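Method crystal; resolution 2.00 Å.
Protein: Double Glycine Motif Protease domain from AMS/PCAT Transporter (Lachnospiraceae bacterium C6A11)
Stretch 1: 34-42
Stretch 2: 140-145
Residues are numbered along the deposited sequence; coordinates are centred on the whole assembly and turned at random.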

# COMPACT_ATOMS: atom_id res chain seq x y z
N MET A 34 -4.95 4.56 -5.31
CA MET A 34 -4.67 3.46 -6.26
C MET A 34 -5.32 2.15 -5.86
O MET A 34 -5.89 1.48 -6.74
N VAL A 35 -5.24 1.77 -4.58
CA VAL A 35 -5.93 0.55 -4.10
C VAL A 35 -7.46 0.66 -4.25
O VAL A 35 -8.11 -0.26 -4.72
N LEU A 36 -8.01 1.80 -3.85
CA LEU A 36 -9.43 2.10 -4.07
C LEU A 36 -9.87 2.02 -5.54
O LEU A 36 -10.91 1.43 -5.86
N ALA A 37 -9.03 2.57 -6.43
CA ALA A 37 -9.27 2.54 -7.87
C ALA A 37 -9.25 1.11 -8.44
O ALA A 37 -10.03 0.81 -9.32
N TYR A 38 -8.38 0.23 -7.91
CA TYR A 38 -8.35 -1.19 -8.30
C TYR A 38 -9.70 -1.85 -8.03
O TYR A 38 -10.18 -2.66 -8.84
N TYR A 39 -10.31 -1.52 -6.89
CA TYR A 39 -11.64 -2.09 -6.51
C TYR A 39 -12.80 -1.25 -7.03
O TYR A 39 -13.96 -1.55 -6.73
N LYS A 40 -12.49 -0.22 -7.83
CA LYS A 40 -13.46 0.72 -8.38
C LYS A 40 -14.29 1.43 -7.29
O LYS A 40 -15.47 1.67 -7.48
N LYS A 41 -13.65 1.75 -6.16
CA LYS A 41 -14.26 2.60 -5.12
C LYS A 41 -13.83 4.00 -5.37
O LYS A 41 -12.68 4.36 -5.16
N TRP A 42 -14.77 4.79 -5.90
CA TRP A 42 -14.47 6.12 -6.41
C TRP A 42 -14.62 7.07 -5.24
O TRP A 42 -15.70 7.18 -4.67
N ILE A 140 -2.60 -5.05 3.78
CA ILE A 140 -3.19 -6.09 2.99
C ILE A 140 -4.69 -5.83 3.02
O ILE A 140 -5.25 -5.54 4.09
N PHE A 141 -5.32 -5.87 1.85
CA PHE A 141 -6.72 -5.46 1.71
C PHE A 141 -7.52 -6.54 1.03
O PHE A 141 -6.99 -7.29 0.21
N LYS A 142 -8.80 -6.59 1.37
CA LYS A 142 -9.72 -7.58 0.85
C LYS A 142 -11.09 -6.87 0.81
O LYS A 142 -11.39 -6.06 1.70
N PRO A 143 -11.91 -7.14 -0.22
CA PRO A 143 -13.26 -6.59 -0.24
C PRO A 143 -14.21 -7.15 0.84
O PRO A 143 -13.93 -8.18 1.45
N THR A 144 -15.38 -6.53 0.93
CA THR A 144 -16.09 -6.18 2.19
C THR A 144 -16.66 -7.33 3.03
O THR A 144 -16.12 -7.61 4.08
N ASP A 145 -17.74 -7.96 2.55
CA ASP A 145 -18.54 -8.93 3.34
C ASP A 145 -17.73 -10.05 3.98
O ASP A 145 -18.10 -10.58 5.04

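The end of a helix and the residues just after it pack side chain to side chain against a strand segment and the residues that follow it, more than 100 residues away in the same chain, in a small, mainly apolar contact that buries 252 Å² and has no direct hydrogen bond across it, only a water between the two stretches. Val-35, Tyr-39 and Lys-41 point their CA-to-CB bonds toward the strand segment; on the other side Phe-141 points toward the helix, Pro-143 and Thr-144 lie sideways, and Lys-142 points away. Val-35, chi1 t, sets CG1 3.9 Å from CD2 of Phe-141, whose ring (chi1 m, chi2 -84°) meets the methyl obliquely; both residues are buried. One helical turn later, Tyr-39 is the first residue to leave helical phi/psi, though its N still makes a weak hydrogen bond to O of Val-35 (3.3 Å). Its side chain, chi1 m and chi2 -77°, reaches across so that CE1 lies 3.6 Å from CD of Pro-143. CD of Pro-143 approaches the Tyr-39 ring obliquely; the proline has C-gamma endo pucker. The phenol carries the polar part of the contact: OH of Tyr-39 stands 3.6 Å from O of Phe-141, too far for a good direct hydrogen bond, and a water joins them, 2.6 Å from OH of Tyr-39 and donating to O of Phe-141 at 3.0 Å. The strand carbonyl thus gains a polar partner beside the apolar packing. Farther along, Lys-41 runs m, t, t, m from chi1 to chi4 and brings NZ to 4.0 Å from CG2 of Thr-144, a van der Waals contact; the amine finds its hydrogen bond elsewhere in the structure. Thr-144 is exposed and poorly ordered, with chi1 between wells at 99°, so this end of the contact is the less sharply defined.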

# COMPACT_ATOMS: atom_id res chain seq x y z
CB MET A 34 -3.17 3.25 -6.44
CG MET A 34 -2.53 4.35 -7.19
SD MET A 34 -0.75 4.28 -7.61
CE MET A 34 0.01 4.88 -6.13
CB VAL A 35 -5.57 0.12 -2.63
CG1 VAL A 35 -6.40 -1.09 -2.19
CG2 VAL A 35 -4.11 -0.26 -2.52
CB LEU A 36 -9.76 3.48 -3.48
CG LEU A 36 -9.75 3.50 -1.93
CD1 LEU A 36 -9.69 4.94 -1.39
CD2 LEU A 36 -10.95 2.72 -1.35
CB ALA A 37 -8.27 3.44 -8.58
CB TYR A 38 -7.22 -1.95 -7.58
CG TYR A 38 -7.18 -3.45 -7.81
CD1 TYR A 38 -6.54 -4.00 -8.94
CD2 TYR A 38 -7.82 -4.32 -6.94
CE1 TYR A 38 -6.51 -5.40 -9.14
CE2 TYR A 38 -7.81 -5.72 -7.14
CZ TYR A 38 -7.19 -6.25 -8.24
OH TYR A 38 -7.18 -7.63 -8.37
CB TYR A 39 -11.74 -2.26 -4.99
CG TYR A 39 -10.81 -3.32 -4.45
CD1 TYR A 39 -11.13 -4.67 -4.59
CD2 TYR A 39 -9.60 -2.99 -3.81
CE1 TYR A 39 -10.28 -5.67 -4.10
CE2 TYR A 39 -8.74 -3.97 -3.33
CZ TYR A 39 -9.08 -5.31 -3.48
OH TYR A 39 -8.26 -6.31 -3.02
CB LYS A 40 -14.35 0.04 -9.44
CG LYS A 40 -13.56 -0.28 -10.73
CD LYS A 40 -13.99 -1.50 -11.51
CE LYS A 40 -15.27 -1.32 -12.27
NZ LYS A 40 -15.24 -2.25 -13.44
CB LYS A 41 -13.91 2.13 -3.71
CG LYS A 41 -14.64 0.84 -3.37
CD LYS A 41 -13.99 0.15 -2.18
CE LYS A 41 -14.62 -1.20 -1.89
NZ LYS A 41 -16.04 -1.01 -1.45
CB TRP A 42 -15.41 6.45 -7.58
CG TRP A 42 -15.35 5.41 -8.74
CD1 TRP A 42 -16.41 4.75 -9.33
CD2 TRP A 42 -14.17 4.92 -9.40
NE1 TRP A 42 -15.96 3.90 -10.32
CE2 TRP A 42 -14.59 3.97 -10.38
CE3 TRP A 42 -12.79 5.19 -9.27
CZ2 TRP A 42 -13.69 3.30 -11.21
CZ3 TRP A 42 -11.89 4.52 -10.11
CH2 TRP A 42 -12.35 3.59 -11.06
CB ILE A 140 -2.82 -7.47 3.61
CG1 ILE A 140 -1.32 -7.78 3.38
CG2 ILE A 140 -3.73 -8.60 3.10
CD1 ILE A 140 -1.02 -8.32 1.99
CB PHE A 141 -6.84 -4.16 0.90
CG PHE A 141 -6.03 -3.02 1.46
CD1 PHE A 141 -6.53 -2.22 2.49
CD2 PHE A 141 -4.77 -2.73 0.97
CE1 PHE A 141 -5.78 -1.20 3.01
CE2 PHE A 141 -4.04 -1.70 1.50
CZ PHE A 141 -4.54 -0.93 2.50
CB LYS A 142 -9.72 -8.81 1.80
CG LYS A 142 -10.91 -9.75 1.80
CD LYS A 142 -10.58 -11.25 1.71
CE LYS A 142 -10.47 -11.64 0.24
NZ LYS A 142 -10.24 -13.09 -0.05
CB PRO A 143 -13.79 -6.94 -1.64
CG PRO A 143 -12.85 -7.88 -2.20
CD PRO A 143 -11.56 -7.75 -1.51
CB THR A 144 -17.24 -5.16 1.94
OG1 THR A 144 -18.50 -5.83 1.85
CG2 THR A 144 -17.07 -4.29 0.65
CB ASP A 145 -19.68 -9.52 2.49
CG ASP A 145 -19.17 -10.36 1.32
OD1 ASP A 145 -18.50 -11.39 1.56
OD2 ASP A 145 -19.44 -9.99 0.16
O HOH W 1 -5.87 -5.92 -2.17